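Local coordinates for uncharacterized NTF2-like protein (Burkholderia xenovorans LB400, PDB 3FGY) that is of unknown function but has an NTF2-like, SnoaL-type fold, which in many relatives encloses a ligand-binding or catalytic pocket, at residues Thr95-Ala106 against Arg118-Ala129. Numbering follows the deposited sequence. Where two conformers were deposited one is given.
Sequences TNRTFEDDWVFA and REYIDTLALARA
The last beta hairpin of an NTF2-like fold and the short C-terminal helix that follows it make this contact. Residues 104-106 of strand 98-110 pair antiparallel with 118-120. Val104 and Tyr120 exchange backbone bonds, as do Ala106 and Arg118. Between them, the non-hydrogen-bonded pair Phe105 and Glu119 stacks side by side. Glu119 CG lies 3.8 Å from the centroid of the Phe105 ring, over its face, and the carboxylate plane is only 20° from the ring plane. The extended Glu119 chain carries its acid along the ring, where OE2 accepts from Trp36 NE1 and OE1 is hydrogen-bonded to an unidentified ligand. Val104 and Tyr120 are on the other sheet face, where Tyr120 meets Ala106 CB with its ring edge, CE1 to CB 3.9 Å.

Past Tyr120 the chain leaves the sheet, and Asp101 bridges the widening gap. With CG anti to the backbone N (chi1 -168°), Asp101 OD1 accepts from Asp122 N at 2.8 Å on its syn side, an almost straight bond of 167°. OD2 lies against Ile121 CB and CG2. The unidentified molecule beside Glu119 and near Asp101, probably from the crystallisation liquor, is consistent with the interior pocket of the cone-shaped NTF2-like fold. Asp122 N-caps helix 123-129. Its OD1 takes Ala125 N from above the carboxylate plane and also binds Thr123 of the second subunit. One water links Asp122 OD2 to Glu100 O.

The helix continues antiparallel to the strand. Leu126 CD2 sits over the centre of the Phe99 ring, while Ala129 CB touches Phe99 CD2 at 4.1 Å. At the helix end, Thr95 OG1 donates to Ala129 O at 2.7 Å and accepts from Arg97 N in an ST turn. The extended Arg97 chain reaches Arg128 O through NH1 at 2.9 Å.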
loop_
_atom_site.group_PDB
_atom_site.type_symbol
_atom_site.label_atom_id
_atom_site.label_comp_id
_atom_site.label_asym_id
_atom_site.label_seq_id
_atom_site.Cartn_x
_atom_site.Cartn_y
_atom_site.Cartn_z
ATOM N N THR A 95 -10.946 12.533 19.415
ATOM C CA THR A 95 -12.015 13.126 18.629
ATOM C C THR A 95 -13.294 12.282 18.606
ATOM O O THR A 95 -14.323 12.774 18.156
ATOM C CB THR A 95 -11.577 13.285 17.161
ATOM O OG1 THR A 95 -11.369 11.986 16.620
ATOM C CG2 THR A 95 -10.309 14.130 17.029
ATOM N N ASN A 96 -13.195 11.001 19.000
ATOM C CA ASN A 96 -14.290 10.013 18.929
ATOM C C ASN A 96 -14.704 9.685 17.478
ATOM O O ASN A 96 -15.737 9.045 17.247
ATOM C CB ASN A 96 -15.527 10.455 19.748
ATOM C CG ASN A 96 -16.346 9.273 20.275
ATOM O OD1 ASN A 96 -15.829 8.165 20.425
ATOM N ND2 ASN A 96 -17.626 9.514 20.577
ATOM N N ARG A 97 -13.877 10.060 16.511
ATOM C CA ARG A 97 -14.208 9.821 15.097
ATOM C C ARG A 97 -13.771 8.444 14.655
ATOM O O ARG A 97 -12.728 7.975 15.049
ATOM C CB ARG A 97 -13.593 10.899 14.208
ATOM C CG ARG A 97 -14.132 12.244 14.433
ATOM C CD ARG A 97 -13.385 13.284 13.654
ATOM N NE ARG A 97 -13.910 14.605 13.961
ATOM C CZ ARG A 97 -13.342 15.751 13.609
ATOM N NH1 ARG A 97 -12.209 15.746 12.894
ATOM N NH2 ARG A 97 -13.891 16.902 14.003
ATOM N N THR A 98 -14.585 7.793 13.849
ATOM C CA THR A 98 -14.329 6.425 13.411
ATOM C C THR A 98 -13.691 6.410 11.993
ATOM O O THR A 98 -13.800 7.381 11.245
ATOM C CB THR A 98 -15.617 5.577 13.476
ATOM O OG1 THR A 98 -16.584 6.069 12.522
ATOM C CG2 THR A 98 -16.232 5.581 14.895
ATOM N N PHE A 99 -13.036 5.313 11.622
ATOM C CA PHE A 99 -12.511 5.160 10.287
ATOM C C PHE A 99 -12.376 3.698 9.935
ATOM O O PHE A 99 -12.424 2.823 10.801
ATOM C CB PHE A 99 -11.142 5.842 10.155
ATOM C CG PHE A 99 -10.093 5.262 11.055
ATOM C CD1 PHE A 99 -9.296 4.212 10.623
ATOM C CD2 PHE A 99 -9.931 5.750 12.329
ATOM C CE1 PHE A 99 -8.339 3.659 11.454
ATOM C CE2 PHE A 99 -8.958 5.229 13.160
ATOM C CZ PHE A 99 -8.177 4.170 12.733
ATOM N N GLU A 100 -12.216 3.476 8.629
ATOM C CA GLU A 100 -11.817 2.170 8.133
ATOM C C GLU A 100 -10.569 2.429 7.252
ATOM O O GLU A 100 -10.354 3.552 6.755
ATOM C CB GLU A 100 -13.025 1.430 7.494
ATOM C CG GLU A 100 -14.239 1.428 8.477
ATOM C CD GLU A 100 -15.394 0.409 8.269
ATOM O OE1 GLU A 100 -15.672 -0.040 7.150
ATOM O OE2 GLU A 100 -16.064 0.093 9.277
ATOM N N ASP A 101 -9.694 1.445 7.131
ATOM C CA ASP A 101 -8.394 1.662 6.468
ATOM C C ASP A 101 -8.034 0.359 5.786
ATOM O O ASP A 101 -7.928 -0.657 6.462
ATOM C CB ASP A 101 -7.297 2.032 7.499
ATOM C CG ASP A 101 -5.986 2.548 6.851
ATOM O OD1 ASP A 101 -6.035 3.046 5.723
ATOM O OD2 ASP A 101 -4.901 2.435 7.484
ATOM N N ASP A 102 -7.931 0.394 4.460
ATOM C CA ASP A 102 -7.245 -0.661 3.687
ATOM C C ASP A 102 -5.774 -0.295 3.643
ATOM O O ASP A 102 -5.400 0.816 3.239
ATOM C CB ASP A 102 -7.798 -0.812 2.280
ATOM C CG ASP A 102 -9.051 -1.663 2.263
ATOM O OD1 ASP A 102 -8.941 -2.891 2.214
ATOM O OD2 ASP A 102 -10.142 -1.081 2.326
ATOM N N TRP A 103 -4.925 -1.207 4.103
ATOM C CA TRP A 103 -3.523 -0.917 4.269
ATOM C C TRP A 103 -2.573 -1.996 3.733
ATOM O O TRP A 103 -2.922 -3.181 3.643
ATOM C CB TRP A 103 -3.209 -0.657 5.748
ATOM C CG TRP A 103 -3.723 -1.708 6.693
ATOM C CD1 TRP A 103 -4.890 -1.682 7.416
ATOM C CD2 TRP A 103 -3.070 -2.954 7.044
ATOM N NE1 TRP A 103 -5.006 -2.829 8.179
ATOM C CE2 TRP A 103 -3.901 -3.614 7.978
ATOM C CE3 TRP A 103 -1.873 -3.564 6.662
ATOM C CZ2 TRP A 103 -3.569 -4.862 8.540
ATOM C CZ3 TRP A 103 -1.532 -4.815 7.244
ATOM C CH2 TRP A 103 -2.386 -5.444 8.158
ATOM N N VAL A 104 -1.352 -1.565 3.426
ATOM C CA VAL A 104 -0.239 -2.471 3.190
ATOM C C VAL A 104 0.940 -2.058 4.070
ATOM O O VAL A 104 1.299 -0.885 4.157
ATOM C CB VAL A 104 0.186 -2.462 1.703
ATOM C CG1 VAL A 104 1.509 -3.266 1.483
ATOM C CG2 VAL A 104 -0.959 -2.989 0.814
ATOM N N PHE A 105 1.563 -3.054 4.715
ATOM C CA PHE A 105 2.838 -2.850 5.401
ATOM C C PHE A 105 3.889 -3.559 4.558
ATOM O O PHE A 105 3.805 -4.762 4.342
ATOM C CB PHE A 105 2.841 -3.445 6.815
ATOM C CG PHE A 105 2.129 -2.611 7.836
ATOM C CD1 PHE A 105 1.014 -1.834 7.496
ATOM C CD2 PHE A 105 2.571 -2.590 9.142
ATOM C CE1 PHE A 105 0.338 -1.081 8.452
ATOM C CE2 PHE A 105 1.896 -1.837 10.102
ATOM C CZ PHE A 105 0.781 -1.097 9.759
ATOM N N ALA A 106 4.837 -2.810 4.036
ATOM C CA ALA A 106 5.908 -3.356 3.195
ATOM C C ALA A 106 7.116 -3.488 4.095
ATOM O O ALA A 106 7.648 -2.490 4.613
ATOM C CB ALA A 106 6.214 -2.442 2.012
ATOM N N ARG A 118 7.410 0.173 5.829
ATOM C CA ARG A 118 6.747 1.357 5.321
ATOM C C ARG A 118 5.256 1.037 5.210
ATOM O O ARG A 118 4.907 0.045 4.591
ATOM C CB ARG A 118 7.324 1.736 3.959
ATOM C CG ARG A 118 7.062 3.160 3.615
ATOM C CD ARG A 118 7.322 3.547 2.174
ATOM N NE ARG A 118 6.548 4.763 2.029
ATOM C CZ ARG A 118 6.991 5.988 2.284
ATOM N NH1 ARG A 118 8.258 6.210 2.503
ATOM N NH2 ARG A 118 6.142 7.008 2.249
ATOM N N GLU A 119 4.403 1.873 5.807
ATOM C CA GLU A 119 2.971 1.734 5.674
ATOM C C GLU A 119 2.412 2.532 4.482
ATOM O O GLU A 119 2.826 3.665 4.210
ATOM C CB GLU A 119 2.246 2.219 6.932
ATOM C CG GLU A 119 2.722 1.639 8.230
ATOM C CD GLU A 119 1.792 1.986 9.401
ATOM O OE1 GLU A 119 0.680 2.563 9.159
ATOM O OE2 GLU A 119 2.171 1.688 10.548
ATOM N N TYR A 120 1.406 1.929 3.858
ATOM C CA TYR A 120 0.614 2.543 2.814
ATOM C C TYR A 120 -0.835 2.467 3.332
ATOM O O TYR A 120 -1.384 1.391 3.474
ATOM C CB TYR A 120 0.785 1.820 1.494
ATOM C CG TYR A 120 2.217 1.803 0.988
ATOM C CD1 TYR A 120 3.141 0.896 1.515
ATOM C CD2 TYR A 120 2.657 2.649 -0.032
ATOM C CE1 TYR A 120 4.452 0.844 1.040
ATOM C CE2 TYR A 120 3.963 2.596 -0.499
ATOM C CZ TYR A 120 4.865 1.715 0.032
ATOM O OH TYR A 120 6.178 1.624 -0.434
ATOM N N ILE A 121 -1.409 3.636 3.619
ATOM C CA ILE A 121 -2.661 3.756 4.337
ATOM C C ILE A 121 -3.523 4.870 3.730
ATOM O O ILE A 121 -3.079 5.619 2.858
ATOM C CB ILE A 121 -2.396 4.034 5.848
ATOM C CG1 ILE A 121 -1.703 5.386 6.024
ATOM C CG2 ILE A 121 -1.613 2.843 6.489
ATOM C CD1 ILE A 121 -1.388 5.688 7.456
ATOM N N ASP A 122 -4.772 4.963 4.179
ATOM C CA ASP A 122 -5.667 6.045 3.762
ATOM C C ASP A 122 -5.357 7.293 4.576
ATOM O O ASP A 122 -5.993 7.585 5.586
ATOM C CB ASP A 122 -7.133 5.623 3.931
ATOM C CG ASP A 122 -8.101 6.496 3.155
ATOM O OD1 ASP A 122 -7.762 7.664 2.836
ATOM O OD2 ASP A 122 -9.228 5.995 2.878
ATOM N N THR A 123 -4.332 8.022 4.122
ATOM C CA THR A 123 -3.861 9.192 4.874
ATOM C C THR A 123 -4.928 10.307 5.000
ATOM O O THR A 123 -4.991 11.021 5.999
ATOM C CB THR A 123 -2.541 9.732 4.268
ATOM O OG1 THR A 123 -2.701 9.945 2.871
ATOM C CG2 THR A 123 -1.351 8.815 4.486
ATOM N N LEU A 124 -5.735 10.505 3.967
ATOM C CA LEU A 124 -6.843 11.474 4.053
ATOM C C LEU A 124 -7.812 11.099 5.169
ATOM O O LEU A 124 -8.193 11.917 5.974
ATOM C CB LEU A 124 -7.574 11.542 2.712
ATOM C CG LEU A 124 -8.762 12.506 2.668
ATOM C CD1 LEU A 124 -8.368 13.942 3.096
ATOM C CD2 LEU A 124 -9.425 12.507 1.318
ATOM N N ALA A 125 -8.196 9.832 5.236
ATOM C CA ALA A 125 -9.125 9.377 6.270
ATOM C C ALA A 125 -8.539 9.596 7.676
ATOM O O ALA A 125 -9.229 10.051 8.595
ATOM C CB ALA A 125 -9.457 7.879 6.057
ATOM N N LEU A 126 -7.273 9.249 7.854
ATOM C CA LEU A 126 -6.667 9.339 9.174
ATOM C C LEU A 126 -6.435 10.793 9.584
ATOM O O LEU A 126 -6.575 11.127 10.774
ATOM C CB LEU A 126 -5.389 8.508 9.233
ATOM C CG LEU A 126 -5.692 7.012 9.339
ATOM C CD1 LEU A 126 -4.582 6.161 8.722
ATOM C CD2 LEU A 126 -5.922 6.655 10.787
ATOM N N ALA A 127 -6.124 11.660 8.619
ATOM C CA ALA A 127 -6.017 13.101 8.903
ATOM C C ALA A 127 -7.379 13.630 9.365
ATOM O O ALA A 127 -7.472 14.327 10.380
ATOM C CB ALA A 127 -5.503 13.885 7.684
ATOM N N ARG A 128 -8.444 13.300 8.638
ATOM C CA ARG A 128 -9.775 13.746 9.004
ATOM C C ARG A 128 -10.149 13.260 10.394
ATOM O O ARG A 128 -10.650 14.018 11.212
ATOM C CB ARG A 128 -10.782 13.284 7.972
ATOM C CG ARG A 128 -10.715 14.061 6.719
ATOM C CD ARG A 128 -11.543 13.445 5.658
ATOM N NE ARG A 128 -11.787 14.361 4.552
ATOM C CZ ARG A 128 -12.361 13.993 3.402
ATOM N NH1 ARG A 128 -12.725 12.726 3.162
ATOM N NH2 ARG A 128 -12.568 14.901 2.481
ATOM N N ALA A 129 -9.926 11.981 10.651
ATOM C CA ALA A 129 -10.366 11.344 11.912
ATOM C C ALA A 129 -9.619 11.918 13.109
ATOM O O ALA A 129 -10.162 11.956 14.211
ATOM C CB ALA A 129 -10.203 9.836 11.833
HETATM O O HOH W 1 -11.491 5.347 4.429
HETATM O O HOH W 2 -8.825 3.041 2.564
#